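Local coordinates for protein beta-glucuronidase (uncultured Clostridium sp., PDB 6U7J) that hydrolyses beta-D-glucuronides as a family 2 glycoside hydrolase and, like other gut microbial beta-glucuronidases, probably reactivates estrogens from their glucuronide conjugates, at residues B[349-363]-B[399-413]. Numbering follows the deposited sequence.
Sequences MQMADQKGIVVIDEV and LYQRDKNHPCVVMWS
Strands 358-362 and 409-413 run parallel, their axes 4.6 Å apart at an angle of 27°, and backbone bonds link them from Val359 N to Cys408 O through to Val363 N to Ser413 O. Helix 346-355 meets the turn His406-Val409, past helix 386-403, through Asp353. Its carboxylate takes two bonds. Asp353 OD2 accepts a hydrogen bond from His406 ND1 at 2.5 Å. The carboxylate and ring planes are 51° apart. Asp353 OD1 accepts one from Cys408 N at 2.8 Å, nearly in line with its own C-O bond. One face of the His406 ring carries Met349 CB in a CH-pi contact, 3.9 Å from the centroid. The Met349 chain bends at chi2 and chi3, which brings CE close to Val409 CG2 and Cys408 SG.

Asp361 and Asp403 meet carboxylate to carboxylate, OD2 to OD2 at 2.6 Å. One of the two acids probably holds a proton. Arg402 grips Asp403 side-on, NE to OD1 and NH2 to OD2, and would partly offset the charge. Trp412 CZ3 lies 3.5 Å from Asp361 OD2. On the other sheet face, Ser413 OG donates to Glu362 OE1 at 2.7 Å, on the anti side of the carboxylate. The extended Glu362 chain, with CG anti to the backbone N (chi1 -169°), carries OE1 to that hydroxyl. Ile360 and Met411 lie side by side there, CD1 to CE.

Strand 358-362, helix 386-403 and strand 409-416 form a beta-alpha-beta crossover of the TIM barrel, with the helices packed outside. Strand 336-338 flanks 358-362, and strand 445-449 flanks 409-416. Glu362 OE1 also makes a salt bridge to Arg338, and OE2 a hydrogen bond with His341, while Phe301 of strand 297-305 touches Val358, Ile360 and Val410 from within the barrel.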
loop_
_atom_site.group_PDB
_atom_site.type_symbol
_atom_site.label_atom_id
_atom_site.label_comp_id
_atom_site.label_asym_id
_atom_site.label_seq_id
_atom_site.Cartn_x
_atom_site.Cartn_y
_atom_site.Cartn_z
ATOM N N MET B 349 18.466 1.948 28.454
ATOM C CA MET B 349 19.737 2.545 28.866
ATOM C C MET B 349 20.775 1.478 29.201
ATOM O O MET B 349 21.958 1.612 28.846
ATOM C CB MET B 349 19.513 3.478 30.062
ATOM C CG MET B 349 18.452 4.539 29.815
ATOM S SD MET B 349 18.785 5.524 28.334
ATOM C CE MET B 349 20.271 6.336 28.877
ATOM N N GLN B 350 20.359 0.409 29.883
ATOM C CA GLN B 350 21.285 -0.696 30.127
ATOM C C GLN B 350 21.734 -1.337 28.818
ATOM O O GLN B 350 22.914 -1.662 28.646
ATOM C CB GLN B 350 20.642 -1.736 31.045
ATOM C CG GLN B 350 20.372 -1.233 32.449
ATOM C CD GLN B 350 19.252 -2.000 33.130
ATOM O OE1 GLN B 350 18.793 -3.035 32.630
ATOM N NE2 GLN B 350 18.806 -1.500 34.274
ATOM N N MET B 351 20.806 -1.528 27.880
ATOM C CA MET B 351 21.183 -2.094 26.587
ATOM C C MET B 351 22.253 -1.242 25.903
ATOM O O MET B 351 23.251 -1.765 25.395
ATOM C CB MET B 351 19.936 -2.234 25.709
ATOM C CG MET B 351 20.089 -3.139 24.491
ATOM S SD MET B 351 18.481 -3.693 23.841
ATOM C CE MET B 351 17.587 -3.853 25.388
ATOM N N ALA B 352 22.062 0.081 25.890
ATOM C CA ALA B 352 23.048 0.974 25.291
ATOM C C ALA B 352 24.388 0.886 26.018
ATOM O O ALA B 352 25.450 0.997 25.392
ATOM C CB ALA B 352 22.527 2.410 25.303
ATOM N N ASP B 353 24.360 0.702 27.346
ATOM C CA ASP B 353 25.606 0.473 28.074
ATOM C C ASP B 353 26.305 -0.776 27.567
ATOM O O ASP B 353 27.523 -0.775 27.361
ATOM C CB ASP B 353 25.348 0.333 29.580
ATOM C CG ASP B 353 25.258 1.669 30.290
ATOM O OD1 ASP B 353 25.634 2.709 29.699
ATOM O OD2 ASP B 353 24.795 1.677 31.445
ATOM N N GLN B 354 25.555 -1.865 27.383
ATOM C CA GLN B 354 26.189 -3.116 27.004
ATOM C C GLN B 354 26.635 -3.123 25.549
ATOM O O GLN B 354 27.660 -3.730 25.234
ATOM C CB GLN B 354 25.252 -4.281 27.283
ATOM C CG GLN B 354 25.228 -4.653 28.751
ATOM C CD GLN B 354 24.061 -5.546 29.111
ATOM O OE1 GLN B 354 23.799 -6.554 28.451
ATOM N NE2 GLN B 354 23.358 -5.188 30.176
ATOM N N LYS B 355 25.903 -2.465 24.657
ATOM C CA LYS B 355 26.270 -2.483 23.248
ATOM C C LYS B 355 27.183 -1.332 22.855
ATOM O O LYS B 355 27.576 -1.248 21.691
ATOM C CB LYS B 355 25.015 -2.467 22.374
ATOM C CG LYS B 355 24.217 -3.747 22.437
ATOM C CD LYS B 355 22.888 -3.562 21.724
ATOM C CE LYS B 355 21.997 -4.775 21.905
ATOM N NZ LYS B 355 22.700 -6.037 21.562
ATOM N N GLY B 356 27.534 -0.451 23.786
ATOM C CA GLY B 356 28.429 0.639 23.448
ATOM C C GLY B 356 27.807 1.739 22.619
ATOM O O GLY B 356 28.508 2.366 21.815
ATOM N N ILE B 357 26.509 2.009 22.799
ATOM C CA ILE B 357 25.819 3.047 22.039
ATOM C C ILE B 357 25.840 4.344 22.838
ATOM O O ILE B 357 25.615 4.352 24.050
ATOM C CB ILE B 357 24.380 2.612 21.699
ATOM C CG1 ILE B 357 24.385 1.408 20.738
ATOM C CG2 ILE B 357 23.584 3.768 21.088
ATOM C CD1 ILE B 357 23.089 0.567 20.776
ATOM N N VAL B 358 26.105 5.443 22.166
ATOM C CA VAL B 358 26.208 6.744 22.818
ATOM C C VAL B 358 24.834 7.403 22.815
ATOM O O VAL B 358 24.118 7.356 21.814
ATOM C CB VAL B 358 27.261 7.611 22.106
ATOM C CG1 VAL B 358 27.193 9.030 22.576
ATOM C CG2 VAL B 358 28.655 7.028 22.342
ATOM N N VAL B 359 24.444 8.008 23.937
ATOM C CA VAL B 359 23.071 8.456 24.124
ATOM C C VAL B 359 23.074 9.908 24.585
ATOM O O VAL B 359 23.890 10.307 25.421
ATOM C CB VAL B 359 22.330 7.538 25.123
ATOM C CG1 VAL B 359 20.957 8.061 25.460
ATOM C CG2 VAL B 359 22.223 6.137 24.562
ATOM N N ILE B 360 22.192 10.709 23.997
ATOM C CA ILE B 360 21.833 12.018 24.525
ATOM C C ILE B 360 20.534 11.821 25.297
ATOM O O ILE B 360 19.511 11.446 24.715
ATOM C CB ILE B 360 21.673 13.065 23.408
ATOM C CG1 ILE B 360 22.964 13.246 22.613
ATOM C CG2 ILE B 360 21.253 14.419 23.983
ATOM C CD1 ILE B 360 22.768 14.108 21.355
ATOM N N ASP B 361 20.579 12.054 26.604
ATOM C CA ASP B 361 19.471 11.810 27.527
ATOM C C ASP B 361 18.671 13.094 27.757
ATOM O O ASP B 361 19.235 14.115 28.176
ATOM C CB ASP B 361 20.039 11.295 28.848
ATOM C CG ASP B 361 19.139 10.304 29.552
ATOM O OD1 ASP B 361 17.935 10.172 29.215
ATOM O OD2 ASP B 361 19.653 9.672 30.492
ATOM N N GLU B 362 17.353 13.037 27.523
ATOM C CA GLU B 362 16.533 14.243 27.419
ATOM C C GLU B 362 15.331 14.205 28.364
ATOM O O GLU B 362 14.680 13.164 28.505
ATOM C CB GLU B 362 16.050 14.439 25.973
ATOM C CG GLU B 362 15.404 15.797 25.691
ATOM C CD GLU B 362 15.110 16.014 24.203
ATOM O OE1 GLU B 362 16.002 16.545 23.490
ATOM O OE2 GLU B 362 13.994 15.639 23.747
ATOM N N VAL B 363 15.023 15.347 28.990
ATOM C CA VAL B 363 13.846 15.468 29.862
ATOM C C VAL B 363 12.634 15.924 29.051
ATOM O O VAL B 363 12.796 16.536 27.988
ATOM C CB VAL B 363 14.105 16.428 31.043
ATOM C CG1 VAL B 363 15.128 15.824 32.011
ATOM C CG2 VAL B 363 14.519 17.817 30.562
ATOM N N LEU B 399 16.012 12.588 36.785
ATOM C CA LEU B 399 16.716 11.956 35.666
ATOM C C LEU B 399 18.180 11.710 36.009
ATOM O O LEU B 399 18.701 10.613 35.765
ATOM C CB LEU B 399 16.613 12.808 34.394
ATOM C CG LEU B 399 17.327 12.174 33.196
ATOM C CD1 LEU B 399 16.822 10.771 32.900
ATOM C CD2 LEU B 399 17.164 13.039 31.980
ATOM N N TYR B 400 18.853 12.707 36.603
ATOM C CA TYR B 400 20.249 12.524 36.999
ATOM C C TYR B 400 20.392 11.373 37.987
ATOM O O TYR B 400 21.266 10.513 37.833
ATOM C CB TYR B 400 20.821 13.817 37.593
ATOM C CG TYR B 400 22.219 13.621 38.150
ATOM C CD1 TYR B 400 23.313 13.504 37.305
ATOM C CD2 TYR B 400 22.434 13.501 39.534
ATOM C CE1 TYR B 400 24.597 13.295 37.813
ATOM C CE2 TYR B 400 23.702 13.282 40.050
ATOM C CZ TYR B 400 24.781 13.185 39.190
ATOM O OH TYR B 400 26.042 12.985 39.703
ATOM N N GLN B 401 19.525 11.316 38.998
ATOM C CA GLN B 401 19.662 10.249 39.984
ATOM C C GLN B 401 19.511 8.880 39.337
ATOM O O GLN B 401 20.205 7.925 39.711
ATOM C CB GLN B 401 18.638 10.423 41.110
ATOM C CG GLN B 401 19.079 11.401 42.199
ATOM C CD GLN B 401 20.243 10.868 43.009
ATOM O OE1 GLN B 401 21.316 11.469 43.033
ATOM N NE2 GLN B 401 20.045 9.723 43.661
ATOM N N ARG B 402 18.604 8.757 38.363
ATOM C CA ARG B 402 18.402 7.459 37.728
ATOM C C ARG B 402 19.562 7.084 36.807
ATOM O O ARG B 402 20.004 5.929 36.800
ATOM C CB ARG B 402 17.079 7.450 36.956
ATOM C CG ARG B 402 16.579 6.043 36.605
ATOM C CD ARG B 402 15.492 6.096 35.558
ATOM N NE ARG B 402 16.036 6.407 34.233
ATOM C CZ ARG B 402 15.354 6.310 33.096
ATOM N NH1 ARG B 402 14.074 5.905 33.101
ATOM N NH2 ARG B 402 15.951 6.624 31.948
ATOM N N ASP B 403 20.072 8.030 36.012
ATOM C CA ASP B 403 20.981 7.671 34.922
ATOM C C ASP B 403 22.436 8.110 35.127
ATOM O O ASP B 403 23.266 7.888 34.229
ATOM C CB ASP B 403 20.440 8.238 33.597
ATOM C CG ASP B 403 19.118 7.576 33.152
ATOM O OD1 ASP B 403 18.579 6.692 33.870
ATOM O OD2 ASP B 403 18.607 7.958 32.081
ATOM N N LYS B 404 22.784 8.682 36.287
ATOM C CA LYS B 404 24.111 9.282 36.469
ATOM C C LYS B 404 25.232 8.281 36.247
ATOM O O LYS B 404 26.317 8.655 35.792
ATOM C CB LYS B 404 24.234 9.884 37.871
ATOM C CG LYS B 404 23.905 8.904 38.993
ATOM C CD LYS B 404 23.772 9.592 40.333
ATOM C CE LYS B 404 23.579 8.557 41.432
ATOM N NZ LYS B 404 23.380 9.173 42.768
ATOM N N ASN B 405 25.003 7.015 36.564
ATOM C CA ASN B 405 26.048 6.005 36.486
ATOM C C ASN B 405 26.115 5.310 35.135
ATOM O O ASN B 405 26.934 4.402 34.958
ATOM C CB ASN B 405 25.845 4.984 37.601
ATOM C CG ASN B 405 26.035 5.601 38.975
ATOM O OD1 ASN B 405 26.913 6.447 39.158
ATOM N ND2 ASN B 405 25.212 5.199 39.940
ATOM N N HIS B 406 25.285 5.714 34.180
ATOM C CA HIS B 406 25.320 5.127 32.846
ATOM C C HIS B 406 26.456 5.730 32.011
ATOM O O HIS B 406 26.410 6.912 31.654
ATOM C CB HIS B 406 23.980 5.339 32.140
ATOM C CG HIS B 406 22.889 4.412 32.603
ATOM N ND1 HIS B 406 23.040 3.041 32.646
ATOM C CD2 HIS B 406 21.618 4.661 33.008
ATOM C CE1 HIS B 406 21.918 2.487 33.074
ATOM N NE2 HIS B 406 21.038 3.449 33.298
ATOM N N PRO B 407 27.486 4.954 31.670
ATOM C CA PRO B 407 28.471 5.450 30.712
ATOM C C PRO B 407 27.881 5.743 29.343
ATOM O O PRO B 407 28.451 6.571 28.600
ATOM C CB PRO B 407 29.499 4.312 30.635
ATOM C CG PRO B 407 28.689 3.082 30.973
ATOM C CD PRO B 407 27.693 3.530 32.003
ATOM N N CYS B 408 26.763 5.139 28.952
ATOM C CA CYS B 408 26.266 5.453 27.613
ATOM C C CYS B 408 25.806 6.922 27.524
ATOM O O CYS B 408 25.911 7.520 26.447
ATOM C CB CYS B 408 25.171 4.456 27.193
ATOM S SG CYS B 408 23.608 4.666 28.111
ATOM N N VAL B 409 25.400 7.535 28.640
ATOM C CA VAL B 409 24.935 8.916 28.602
ATOM C C VAL B 409 26.125 9.868 28.528
ATOM O O VAL B 409 26.902 9.970 29.478
ATOM C CB VAL B 409 24.056 9.245 29.805
ATOM C CG1 VAL B 409 23.708 10.745 29.846
ATOM C CG2 VAL B 409 22.808 8.403 29.750
ATOM N N VAL B 410 26.275 10.588 27.408
ATOM C CA VAL B 410 27.380 11.531 27.294
ATOM C C VAL B 410 26.918 12.973 27.302
ATOM O O VAL B 410 27.770 13.882 27.288
ATOM C CB VAL B 410 28.249 11.251 26.056
ATOM C CG1 VAL B 410 28.684 9.781 26.058
ATOM C CG2 VAL B 410 27.507 11.637 24.760
ATOM N N MET B 411 25.616 13.227 27.368
ATOM C CA MET B 411 25.150 14.602 27.314
ATOM C C MET B 411 23.699 14.652 27.777
ATOM O O MET B 411 22.946 13.699 27.567
ATOM C CB MET B 411 25.298 15.170 25.891
ATOM C CG MET B 411 24.938 16.652 25.753
ATOM S SD MET B 411 25.708 17.465 24.320
ATOM C CE MET B 411 25.095 16.452 22.978
ATOM N N TRP B 412 23.328 15.759 28.433
ATOM C CA TRP B 412 21.954 15.999 28.857
ATOM C C TRP B 412 21.336 17.014 27.915
ATOM O O TRP B 412 21.921 18.073 27.680
ATOM C CB TRP B 412 21.854 16.544 30.291
ATOM C CG TRP B 412 22.554 15.745 31.356
ATOM C CD1 TRP B 412 23.662 16.114 32.038
ATOM C CD2 TRP B 412 22.171 14.462 31.876
ATOM N NE1 TRP B 412 24.020 15.136 32.930
ATOM C CE2 TRP B 412 23.124 14.109 32.854
ATOM C CE3 TRP B 412 21.127 13.569 31.597
ATOM C CZ2 TRP B 412 23.070 12.905 33.559
ATOM C CZ3 TRP B 412 21.074 12.372 32.292
ATOM C CH2 TRP B 412 22.038 12.052 33.266
ATOM N N SER B 413 20.154 16.707 27.394
ATOM C CA SER B 413 19.361 17.698 26.691
ATOM C C SER B 413 18.226 18.116 27.608
ATOM O O SER B 413 17.475 17.265 28.090
ATOM C CB SER B 413 18.811 17.164 25.367
ATOM O OG SER B 413 17.803 18.028 24.890
#